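PDB 3V68: DUF2666 domain-containing protein from Pyrococcus furiosus, which is of unknown biochemical function but probably binds double-stranded DNA. Local coordinates for residues Leu66-Ile74 and Val199-Val209; Leu110-Pro119 and Glu219-Leu230. All coordinates share one frame; numbering follows the deposited sequence.

How the contacts relate
Contact 1 joins two helices, 66-73 and 202-213, while contact 2 lays the loop that follows helix 91-110 along helix 219-231. Their centres are about 16 Å apart, on the same side of the chain's centre, contact 1 lying farther out (about 21 Å against 11 Å). Along the chain the order is 66-74, 110-119, 199-209, 219-230, so the two contacts interlock, and each pairs a segment of the first DUF2666 domain with one of the second. They also touch directly: Leu70 packs on Leu230, Leu66 on Leu110, and Lys69 forms a salt bridge with Glu113. Together they join the two halves of the chain through one continuous region of packing.

Contact 1 (Leu66-Ile74 and Val199-Val209); sequences LEEKLKALI and VKKEEEIKEIV
Lys71 meets Ile205 and Glu202 because its CG lies anti to the backbone N (chi1 -176°) and its chain bends at chi2 and again at chi4, which lays CD 3.8 Å from Ile205 CD1 and brings NZ alongside the Glu202 chain, nearest its CG. With CG1 beside the backbone N (chi1 -67°) and CG2 anti to it, the two branches of Ile205 serve different partners: CD1 meets the Lys71 chain, which runs across it, while CG2 sits 4.0 Å from Leu70 CD1. That same leucine methyl presses closer on Val209, CD1 to CG2 at 3.6 Å, and the other valine branch, CG1, takes Leu66 CD2 at 3.9 Å. Glu67, bent at chi2, runs beside Lys206, its CG 4.0 Å from Lys206 CA, and brings OE2 against Val209 CG1. At the far end, Ile74 CD1 points at the carbonyl oxygens of Val199 and Lys200. The axes of the segments 66-73 and 202-209 approach to 9.6 Å at 124°, an oblique crossing, well short of antiparallel, packed through aliphatic branches. Replacing Lys71 by an alanine would probably uncover Ile205 CD1 and leave Glu202 without its distant positive mate. Since Lys71 NZ stands 3.9 Å from Glu202 OE1, a long salt bridge, the charge pair is likely to add only a weak pull to an interface held chiefly by apolar packing.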
loop_
_atom_site.group_PDB
_atom_site.type_symbol
_atom_site.label_atom_id
_atom_site.label_comp_id
_atom_site.label_asym_id
_atom_site.label_seq_id
_atom_site.Cartn_x
_atom_site.Cartn_y
_atom_site.Cartn_z
ATOM N N LEU A 66 -18.099 9.796 -0.790
ATOM C CA LEU A 66 -17.300 8.618 -1.131
ATOM C C LEU A 66 -17.689 8.046 -2.494
ATOM O O LEU A 66 -16.820 7.785 -3.327
ATOM C CB LEU A 66 -17.416 7.541 -0.050
ATOM C CG LEU A 66 -16.733 6.199 -0.339
ATOM C CD1 LEU A 66 -15.236 6.385 -0.561
ATOM C CD2 LEU A 66 -16.995 5.223 0.790
ATOM N N GLU A 67 -18.990 7.867 -2.715
ATOM C CA GLU A 67 -19.494 7.302 -3.967
ATOM C C GLU A 67 -19.076 8.134 -5.176
ATOM O O GLU A 67 -18.719 7.585 -6.218
ATOM C CB GLU A 67 -21.020 7.152 -3.925
ATOM C CG GLU A 67 -21.531 6.113 -2.919
ATOM C CD GLU A 67 -21.704 6.645 -1.499
ATOM O OE1 GLU A 67 -21.276 7.782 -1.202
ATOM O OE2 GLU A 67 -22.275 5.916 -0.663
ATOM N N GLU A 68 -19.115 9.455 -5.021
ATOM C CA GLU A 68 -18.697 10.367 -6.082
ATOM C C GLU A 68 -17.191 10.300 -6.322
ATOM O O GLU A 68 -16.737 10.362 -7.466
ATOM C CB GLU A 68 -19.131 11.798 -5.765
ATOM C CG GLU A 68 -20.632 11.996 -5.867
ATOM C CD GLU A 68 -21.065 13.414 -5.567
ATOM O OE1 GLU A 68 -20.752 13.928 -4.471
ATOM O OE2 GLU A 68 -21.749 14.009 -6.424
ATOM N N LYS A 69 -16.428 10.162 -5.240
ATOM C CA LYS A 69 -14.977 10.034 -5.333
ATOM C C LYS A 69 -14.585 8.753 -6.063
ATOM O O LYS A 69 -13.686 8.764 -6.903
ATOM C CB LYS A 69 -14.327 10.092 -3.950
ATOM C CG LYS A 69 -14.379 11.470 -3.306
ATOM C CD LYS A 69 -13.700 11.467 -1.954
ATOM C CE LYS A 69 -13.599 12.871 -1.387
ATOM N NZ LYS A 69 -13.039 12.848 -0.007
ATOM N N LEU A 70 -15.270 7.656 -5.741
ATOM C CA LEU A 70 -15.031 6.377 -6.410
ATOM C C LEU A 70 -15.314 6.458 -7.911
ATOM O O LEU A 70 -14.520 5.986 -8.722
ATOM C CB LEU A 70 -15.837 5.251 -5.752
ATOM C CG LEU A 70 -15.453 4.894 -4.314
ATOM C CD1 LEU A 70 -16.400 3.851 -3.752
ATOM C CD2 LEU A 70 -14.016 4.405 -4.222
ATOM N N LYS A 71 -16.439 7.071 -8.274
ATOM C CA LYS A 71 -16.762 7.293 -9.682
ATOM C C LYS A 71 -15.680 8.136 -10.373
ATOM O O LYS A 71 -15.298 7.852 -11.510
ATOM C CB LYS A 71 -18.145 7.940 -9.822
ATOM C CG LYS A 71 -18.624 8.128 -11.267
ATOM C CD LYS A 71 -19.223 6.851 -11.851
ATOM C CE LYS A 71 -19.759 7.059 -13.265
ATOM N NZ LYS A 71 -20.860 8.066 -13.332
ATOM N N ALA A 72 -15.173 9.152 -9.682
ATOM C CA ALA A 72 -14.115 9.991 -10.237
ATOM C C ALA A 72 -12.827 9.196 -10.446
ATOM O O ALA A 72 -12.185 9.314 -11.480
ATOM C CB ALA A 72 -13.861 11.196 -9.352
ATOM N N LEU A 73 -12.469 8.364 -9.471
ATOM C CA LEU A 73 -11.218 7.608 -9.539
ATOM C C LEU A 73 -11.152 6.601 -10.692
ATOM O O LEU A 73 -10.060 6.295 -11.188
ATOM C CB LEU A 73 -10.932 6.916 -8.202
ATOM C CG LEU A 73 -10.429 7.812 -7.061
ATOM C CD1 LEU A 73 -10.566 7.094 -5.722
ATOM C CD2 LEU A 73 -8.986 8.271 -7.272
ATOM N N ILE A 74 -12.309 6.099 -11.118
ATOM C CA ILE A 74 -12.376 5.137 -12.222
ATOM C C ILE A 74 -12.661 5.806 -13.575
ATOM O O ILE A 74 -12.724 5.127 -14.602
ATOM C CB ILE A 74 -13.422 4.008 -11.960
ATOM C CG1 ILE A 74 -14.847 4.572 -11.891
ATOM C CG2 ILE A 74 -13.081 3.234 -10.688
ATOM C CD1 ILE A 74 -15.937 3.510 -11.967
ATOM N N VAL A 199 -17.420 -2.963 -11.622
ATOM C CA VAL A 199 -18.396 -1.947 -11.218
ATOM C C VAL A 199 -18.047 -0.574 -11.798
ATOM O O VAL A 199 -16.954 -0.052 -11.558
ATOM C CB VAL A 199 -18.484 -1.864 -9.672
ATOM C CG1 VAL A 199 -19.415 -0.738 -9.232
ATOM C CG2 VAL A 199 -18.935 -3.200 -9.084
ATOM N N LYS A 200 -18.986 0.002 -12.552
ATOM C CA LYS A 200 -18.761 1.276 -13.248
ATOM C C LYS A 200 -19.855 2.315 -12.986
ATOM O O LYS A 200 -19.566 3.504 -12.851
ATOM C CB LYS A 200 -18.610 1.039 -14.757
ATOM C CG LYS A 200 -17.312 0.334 -15.154
ATOM C CD LYS A 200 -17.401 -0.320 -16.530
ATOM C CE LYS A 200 -17.092 0.657 -17.655
ATOM N NZ LYS A 200 -17.135 -0.004 -18.991
ATOM N N LYS A 201 -21.104 1.860 -12.914
ATOM C CA LYS A 201 -22.260 2.751 -12.773
ATOM C C LYS A 201 -22.427 3.290 -11.351
ATOM O O LYS A 201 -22.153 2.582 -10.378
ATOM C CB LYS A 201 -23.542 2.037 -13.219
ATOM C CG LYS A 201 -23.535 1.573 -14.676
ATOM C CD LYS A 201 -24.822 0.844 -15.067
ATOM C CE LYS A 201 -24.740 -0.663 -14.822
ATOM N NZ LYS A 201 -25.005 -1.044 -13.406
ATOM N N GLU A 202 -22.891 4.537 -11.247
ATOM C CA GLU A 202 -23.158 5.194 -9.961
ATOM C C GLU A 202 -24.070 4.372 -9.053
ATOM O O GLU A 202 -23.833 4.282 -7.846
ATOM C CB GLU A 202 -23.790 6.573 -10.176
ATOM C CG GLU A 202 -22.814 7.701 -10.458
ATOM C CD GLU A 202 -23.508 9.043 -10.655
ATOM O OE1 GLU A 202 -22.807 10.078 -10.682
ATOM O OE2 GLU A 202 -24.753 9.065 -10.783
ATOM N N GLU A 203 -25.116 3.788 -9.640
ATOM C CA GLU A 203 -26.072 2.973 -8.891
ATOM C C GLU A 203 -25.396 1.772 -8.229
ATOM O O GLU A 203 -25.665 1.468 -7.066
ATOM C CB GLU A 203 -27.260 2.528 -9.766
ATOM C CG GLU A 203 -26.903 1.845 -11.090
ATOM C CD GLU A 203 -26.918 2.790 -12.286
ATOM O OE1 GLU A 203 -27.335 2.345 -13.378
ATOM O OE2 GLU A 203 -26.520 3.969 -12.145
ATOM N N GLU A 204 -24.503 1.117 -8.966
ATOM C CA GLU A 204 -23.810 -0.073 -8.475
ATOM C C GLU A 204 -22.711 0.264 -7.467
ATOM O O GLU A 204 -22.466 -0.505 -6.532
ATOM C CB GLU A 204 -23.242 -0.882 -9.637
ATOM C CG GLU A 204 -22.930 -2.314 -9.262
ATOM C CD GLU A 204 -22.749 -3.223 -10.457
ATOM O OE1 GLU A 204 -23.100 -4.415 -10.338
ATOM O OE2 GLU A 204 -22.259 -2.756 -11.508
ATOM N N ILE A 205 -22.052 1.404 -7.667
ATOM C CA ILE A 205 -21.095 1.932 -6.692
ATOM C C ILE A 205 -21.790 2.163 -5.345
ATOM O O ILE A 205 -21.281 1.767 -4.294
ATOM C CB ILE A 205 -20.411 3.232 -7.205
ATOM C CG1 ILE A 205 -19.507 2.917 -8.407
ATOM C CG2 ILE A 205 -19.608 3.917 -6.086
ATOM C CD1 ILE A 205 -18.954 4.141 -9.138
ATOM N N LYS A 206 -22.966 2.789 -5.389
ATOM C CA LYS A 206 -23.780 2.997 -4.197
ATOM C C LYS A 206 -24.082 1.670 -3.493
ATOM O O LYS A 206 -23.920 1.546 -2.283
ATOM C CB LYS A 206 -25.086 3.705 -4.580
ATOM C CG LYS A 206 -25.897 4.229 -3.403
ATOM C CD LYS A 206 -27.195 4.900 -3.867
ATOM C CE LYS A 206 -26.937 6.168 -4.682
ATOM N NZ LYS A 206 -28.206 6.766 -5.203
ATOM N N GLU A 207 -24.502 0.675 -4.268
ATOM C CA GLU A 207 -24.827 -0.638 -3.726
ATOM C C GLU A 207 -23.633 -1.335 -3.073
ATOM O O GLU A 207 -23.762 -1.913 -1.991
ATOM C CB GLU A 207 -25.426 -1.527 -4.817
ATOM C CG GLU A 207 -26.842 -1.129 -5.208
ATOM C CD GLU A 207 -27.240 -1.607 -6.594
ATOM O OE1 GLU A 207 -26.466 -2.351 -7.233
ATOM O OE2 GLU A 207 -28.339 -1.226 -7.051
ATOM N N ILE A 208 -22.473 -1.279 -3.724
ATOM C CA ILE A 208 -21.317 -1.993 -3.189
ATOM C C ILE A 208 -20.733 -1.314 -1.945
ATOM O O ILE A 208 -20.260 -1.987 -1.028
ATOM C CB ILE A 208 -20.240 -2.328 -4.271
ATOM C CG1 ILE A 208 -19.373 -3.509 -3.795
ATOM C CG2 ILE A 208 -19.412 -1.098 -4.665
ATOM C CD1 ILE A 208 -18.300 -3.973 -4.775
ATOM N N VAL A 209 -20.796 0.016 -1.906
ATOM C CA VAL A 209 -20.378 0.756 -0.713
ATOM C C VAL A 209 -21.282 0.398 0.466
ATOM O O VAL A 209 -20.801 0.146 1.573
ATOM C CB VAL A 209 -20.360 2.278 -0.955
ATOM C CG1 VAL A 209 -20.189 3.035 0.357
ATOM C CG2 VAL A 209 -19.233 2.636 -1.903
#

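Contact 2 (Leu110-Pro119 and Glu219-Leu230); sequences LKNELPIEFP and EFEVRYAAREML
Arg223 and Phe118 run antiparallel alongside each other, ring and guanidinium planes 21° apart, with Arg223 CG over the ring face in a CH-pi contact 4.0 Å from the centroid. The guanidinium lies between two prolines, Pro119 CD over the centre of one face and Pro115 CB offset toward the rim of the other. Arg223 NE gives a nearly straight in-plane bond (169°) to Glu117 O at 2.7 Å; NH1 turns back to Glu219 O of its own helix, tilted from that plane. Arg227, its chain extended from CG to NE, grips Ile116 O end-on with two nitrogens, NH1 at 2.9 Å on an in-plane lone pair and NH2 at 3.1 Å, while Phe118 CE2 lies over one guanidinium face. Two arginines one helical turn apart clasp successive carbonyls of an irregular loop, bent at Pro115, the centre of an inverse gamma turn, whose buried O has no hydrogen-bonding partner; Asp238 salt-bridges Arg227 NE. Phe118 turns an edge toward the face of Tyr224 in an offset edge-to-face pair (planes at 62°); the Tyr224 hydroxyl is hydrogen-bonded to Val175 O. Leu110 CD1 meets Leu230 CD2 tip to tip, and Ile116 runs across Leu230, CD1 to CD1.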
loop_
_atom_site.group_PDB
_atom_site.type_symbol
_atom_site.label_atom_id
_atom_site.label_comp_id
_atom_site.label_asym_id
_atom_site.label_seq_id
_atom_site.Cartn_x
_atom_site.Cartn_y
_atom_site.Cartn_z
ATOM N N LEU A 110 -8.792 8.246 -0.496
ATOM C CA LEU A 110 -9.771 7.448 0.247
ATOM C C LEU A 110 -9.449 7.139 1.703
ATOM O O LEU A 110 -10.319 6.669 2.429
ATOM C CB LEU A 110 -10.046 6.132 -0.488
ATOM C CG LEU A 110 -10.595 6.224 -1.911
ATOM C CD1 LEU A 110 -10.780 4.823 -2.455
ATOM C CD2 LEU A 110 -11.902 7.007 -1.963
ATOM N N LYS A 111 -8.217 7.404 2.140
ATOM C CA LYS A 111 -7.787 6.956 3.473
ATOM C C LYS A 111 -8.567 7.558 4.646
ATOM O O LYS A 111 -8.636 6.954 5.710
ATOM C CB LYS A 111 -6.275 7.113 3.673
ATOM C CG LYS A 111 -5.765 8.536 3.638
ATOM C CD LYS A 111 -4.271 8.564 3.898
ATOM C CE LYS A 111 -3.792 9.974 4.178
ATOM N NZ LYS A 111 -2.316 10.020 4.344
ATOM N N ASN A 112 -9.152 8.734 4.445
ATOM C CA ASN A 112 -10.017 9.319 5.466
ATOM C C ASN A 112 -11.501 8.990 5.276
ATOM O O ASN A 112 -12.328 9.370 6.108
ATOM C CB ASN A 112 -9.802 10.836 5.563
ATOM C CG ASN A 112 -8.396 11.203 6.006
ATOM O OD1 ASN A 112 -7.842 10.607 6.932
ATOM N ND2 ASN A 112 -7.816 12.199 5.348
ATOM N N GLU A 113 -11.823 8.282 4.191
ATOM C CA GLU A 113 -13.200 7.872 3.869
ATOM C C GLU A 113 -13.449 6.394 4.198
ATOM O O GLU A 113 -14.585 5.984 4.451
ATOM C CB GLU A 113 -13.499 8.101 2.382
ATOM C CG GLU A 113 -13.335 9.540 1.880
ATOM C CD GLU A 113 -14.636 10.327 1.859
ATOM O OE1 GLU A 113 -15.723 9.713 1.876
ATOM O OE2 GLU A 113 -14.566 11.572 1.809
ATOM N N LEU A 114 -12.380 5.601 4.172
ATOM C CA LEU A 114 -12.458 4.148 4.335
ATOM C C LEU A 114 -11.304 3.634 5.194
ATOM O O LEU A 114 -10.281 4.312 5.317
ATOM C CB LEU A 114 -12.416 3.467 2.962
ATOM C CG LEU A 114 -13.629 3.562 2.036
ATOM C CD1 LEU A 114 -13.227 3.150 0.637
ATOM C CD2 LEU A 114 -14.777 2.694 2.539
ATOM N N PRO A 115 -11.454 2.434 5.793
ATOM C CA PRO A 115 -10.334 1.854 6.527
ATOM C C PRO A 115 -9.283 1.287 5.564
ATOM O O PRO A 115 -9.236 0.079 5.303
ATOM C CB PRO A 115 -10.995 0.756 7.368
ATOM C CG PRO A 115 -12.179 0.341 6.563
ATOM C CD PRO A 115 -12.664 1.590 5.878
ATOM N N ILE A 116 -8.462 2.189 5.036
ATOM C CA ILE A 116 -7.423 1.862 4.064
ATOM C C ILE A 116 -6.118 1.537 4.790
ATOM O O ILE A 116 -5.540 0.460 4.609
ATOM C CB ILE A 116 -7.206 3.041 3.073
ATOM C CG1 ILE A 116 -8.491 3.356 2.281
ATOM C CG2 ILE A 116 -6.019 2.769 2.149
ATOM C CD1 ILE A 116 -9.139 2.149 1.581
ATOM N N GLU A 117 -5.657 2.477 5.610
ATOM C CA GLU A 117 -4.550 2.208 6.511
ATOM C C GLU A 117 -5.000 1.196 7.556
ATOM O O GLU A 117 -6.169 1.159 7.941
ATOM C CB GLU A 117 -4.069 3.495 7.186
ATOM C CG GLU A 117 -3.430 4.477 6.205
ATOM C CD GLU A 117 -2.835 5.699 6.881
ATOM O OE1 GLU A 117 -3.554 6.388 7.640
ATOM O OE2 GLU A 117 -1.645 5.982 6.643
ATOM N N PHE A 118 -4.067 0.363 7.987
ATOM C CA PHE A 118 -4.307 -0.558 9.087
ATOM C C PHE A 118 -4.240 0.174 10.424
ATOM O O PHE A 118 -3.766 1.305 10.480
ATOM C CB PHE A 118 -3.297 -1.703 9.022
ATOM C CG PHE A 118 -3.557 -2.654 7.898
ATOM C CD1 PHE A 118 -4.320 -3.799 8.107
ATOM C CD2 PHE A 118 -3.060 -2.399 6.620
ATOM C CE1 PHE A 118 -4.582 -4.687 7.058
ATOM C CE2 PHE A 118 -3.320 -3.284 5.571
ATOM C CZ PHE A 118 -4.081 -4.422 5.795
ATOM N N PRO A 119 -4.734 -0.459 11.502
ATOM C CA PRO A 119 -4.691 0.185 12.812
ATOM C C PRO A 119 -3.272 0.545 13.229
ATOM O O PRO A 119 -2.315 -0.105 12.805
ATOM C CB PRO A 119 -5.233 -0.901 13.747
ATOM C CG PRO A 119 -6.097 -1.730 12.880
ATOM C CD PRO A 119 -5.379 -1.782 11.572
ATOM N N GLU A 219 -11.422 -4.922 13.414
ATOM C CA GLU A 219 -10.583 -3.866 12.855
ATOM C C GLU A 219 -9.699 -4.334 11.699
ATOM O O GLU A 219 -9.430 -3.561 10.790
ATOM C CB GLU A 219 -9.745 -3.177 13.944
ATOM C CG GLU A 219 -8.706 -4.058 14.632
ATOM C CD GLU A 219 -8.056 -3.391 15.838
ATOM O OE1 GLU A 219 -7.810 -2.165 15.804
ATOM O OE2 GLU A 219 -7.785 -4.106 16.826
ATOM N N PHE A 220 -9.250 -5.586 11.730
ATOM C CA PHE A 220 -8.407 -6.093 10.646
ATOM C C PHE A 220 -9.219 -6.557 9.452
ATOM O O PHE A 220 -8.892 -6.234 8.303
ATOM C CB PHE A 220 -7.465 -7.182 11.155
ATOM C CG PHE A 220 -6.492 -6.679 12.171
ATOM C CD1 PHE A 220 -5.402 -5.902 11.779
ATOM C CD2 PHE A 220 -6.679 -6.940 13.524
ATOM C CE1 PHE A 220 -4.505 -5.410 12.722
ATOM C CE2 PHE A 220 -5.784 -6.449 14.476
ATOM C CZ PHE A 220 -4.698 -5.685 14.071
ATOM N N GLU A 221 -10.294 -7.289 9.728
ATOM C CA GLU A 221 -11.177 -7.800 8.685
ATOM C C GLU A 221 -11.752 -6.709 7.776
ATOM O O GLU A 221 -11.902 -6.927 6.572
ATOM C CB GLU A 221 -12.311 -8.622 9.300
ATOM C CG GLU A 221 -11.854 -9.924 9.946
ATOM C CD GLU A 221 -12.921 -10.550 10.832
ATOM O OE1 GLU A 221 -13.718 -9.809 11.441
ATOM O OE2 GLU A 221 -12.962 -11.788 10.933
ATOM N N VAL A 222 -12.063 -5.544 8.348
ATOM C CA VAL A 222 -12.624 -4.435 7.563
ATOM C C VAL A 222 -11.646 -3.839 6.546
ATOM O O VAL A 222 -12.077 -3.363 5.502
ATOM C CB VAL A 222 -13.265 -3.318 8.433
ATOM C CG1 VAL A 222 -14.406 -3.887 9.276
ATOM C CG2 VAL A 222 -12.216 -2.606 9.292
ATOM N N ARG A 223 -10.345 -3.876 6.845
ATOM C CA ARG A 223 -9.325 -3.428 5.884
ATOM C C ARG A 223 -9.325 -4.290 4.627
ATOM O O ARG A 223 -9.088 -3.790 3.527
ATOM C CB ARG A 223 -7.917 -3.429 6.496
ATOM C CG ARG A 223 -7.498 -2.123 7.153
ATOM C CD ARG A 223 -8.210 -1.929 8.481
ATOM N NE ARG A 223 -7.989 -0.591 9.011
ATOM C CZ ARG A 223 -8.555 -0.113 10.113
ATOM N NH1 ARG A 223 -9.389 -0.860 10.831
ATOM N NH2 ARG A 223 -8.283 1.129 10.496
ATOM N N TYR A 224 -9.590 -5.582 4.799
ATOM C CA TYR A 224 -9.633 -6.499 3.665
ATOM C C TYR A 224 -10.957 -6.397 2.919
ATOM O O TYR A 224 -10.989 -6.500 1.695
ATOM C CB TYR A 224 -9.311 -7.928 4.115
ATOM C CG TYR A 224 -7.876 -8.030 4.565
ATOM C CD1 TYR A 224 -6.853 -8.185 3.634
ATOM C CD2 TYR A 224 -7.536 -7.905 5.912
ATOM C CE1 TYR A 224 -5.520 -8.245 4.037
ATOM C CE2 TYR A 224 -6.211 -7.962 6.326
ATOM C CZ TYR A 224 -5.218 -8.135 5.385
ATOM O OH TYR A 224 -3.916 -8.187 5.802
ATOM N N ALA A 225 -12.038 -6.149 3.655
ATOM C CA ALA A 225 -13.326 -5.896 3.033
ATOM C C ALA A 225 -13.275 -4.631 2.185
ATOM O O ALA A 225 -13.793 -4.615 1.073
ATOM C CB ALA A 225 -14.426 -5.812 4.081
ATOM N N ALA A 226 -12.629 -3.577 2.696
ATOM C CA ALA A 226 -12.466 -2.360 1.903
ATOM C C ALA A 226 -11.667 -2.621 0.628
ATOM O O ALA A 226 -12.049 -2.167 -0.450
ATOM C CB ALA A 226 -11.824 -1.254 2.727
ATOM N N ARG A 227 -10.571 -3.364 0.752
ATOM C CA ARG A 227 -9.743 -3.693 -0.403
ATOM C C ARG A 227 -10.519 -4.526 -1.422
ATOM O O ARG A 227 -10.422 -4.283 -2.622
ATOM C CB ARG A 227 -8.471 -4.408 0.038
ATOM C CG ARG A 227 -7.445 -3.445 0.609
ATOM C CD ARG A 227 -6.382 -4.157 1.426
ATOM N NE ARG A 227 -5.254 -3.261 1.673
ATOM C CZ ARG A 227 -5.246 -2.289 2.583
ATOM N NH1 ARG A 227 -6.302 -2.079 3.366
ATOM N NH2 ARG A 227 -4.175 -1.522 2.707
ATOM N N GLU A 228 -11.289 -5.502 -0.942
ATOM C CA GLU A 228 -12.094 -6.328 -1.837
ATOM C C GLU A 228 -13.150 -5.504 -2.568
ATOM O O GLU A 228 -13.334 -5.662 -3.779
ATOM C CB GLU A 228 -12.732 -7.499 -1.082
ATOM C CG GLU A 228 -13.504 -8.486 -1.973
ATOM C CD GLU A 228 -12.646 -9.197 -3.013
ATOM O OE1 GLU A 228 -11.407 -9.246 -2.868
ATOM O OE2 GLU A 228 -13.227 -9.736 -3.978
ATOM N N MET A 229 -13.829 -4.617 -1.839
ATOM C CA MET A 229 -14.837 -3.735 -2.435
ATOM C C MET A 229 -14.219 -2.882 -3.543
ATOM O O MET A 229 -14.755 -2.796 -4.651
ATOM C CB MET A 229 -15.485 -2.851 -1.363
ATOM C CG MET A 229 -16.559 -1.900 -1.889
ATOM S SD MET A 229 -15.918 -0.323 -2.490
ATOM C CE MET A 229 -15.579 0.525 -0.953
ATOM N N LEU A 230 -13.075 -2.278 -3.240
ATOM C CA LEU A 230 -12.345 -1.463 -4.215
ATOM C C LEU A 230 -11.873 -2.253 -5.438
ATOM O O LEU A 230 -11.887 -1.732 -6.552
ATOM C CB LEU A 230 -11.170 -0.744 -3.547
ATOM C CG LEU A 230 -11.556 0.322 -2.520
ATOM C CD1 LEU A 230 -10.326 0.773 -1.768
ATOM C CD2 LEU A 230 -12.296 1.506 -3.141
#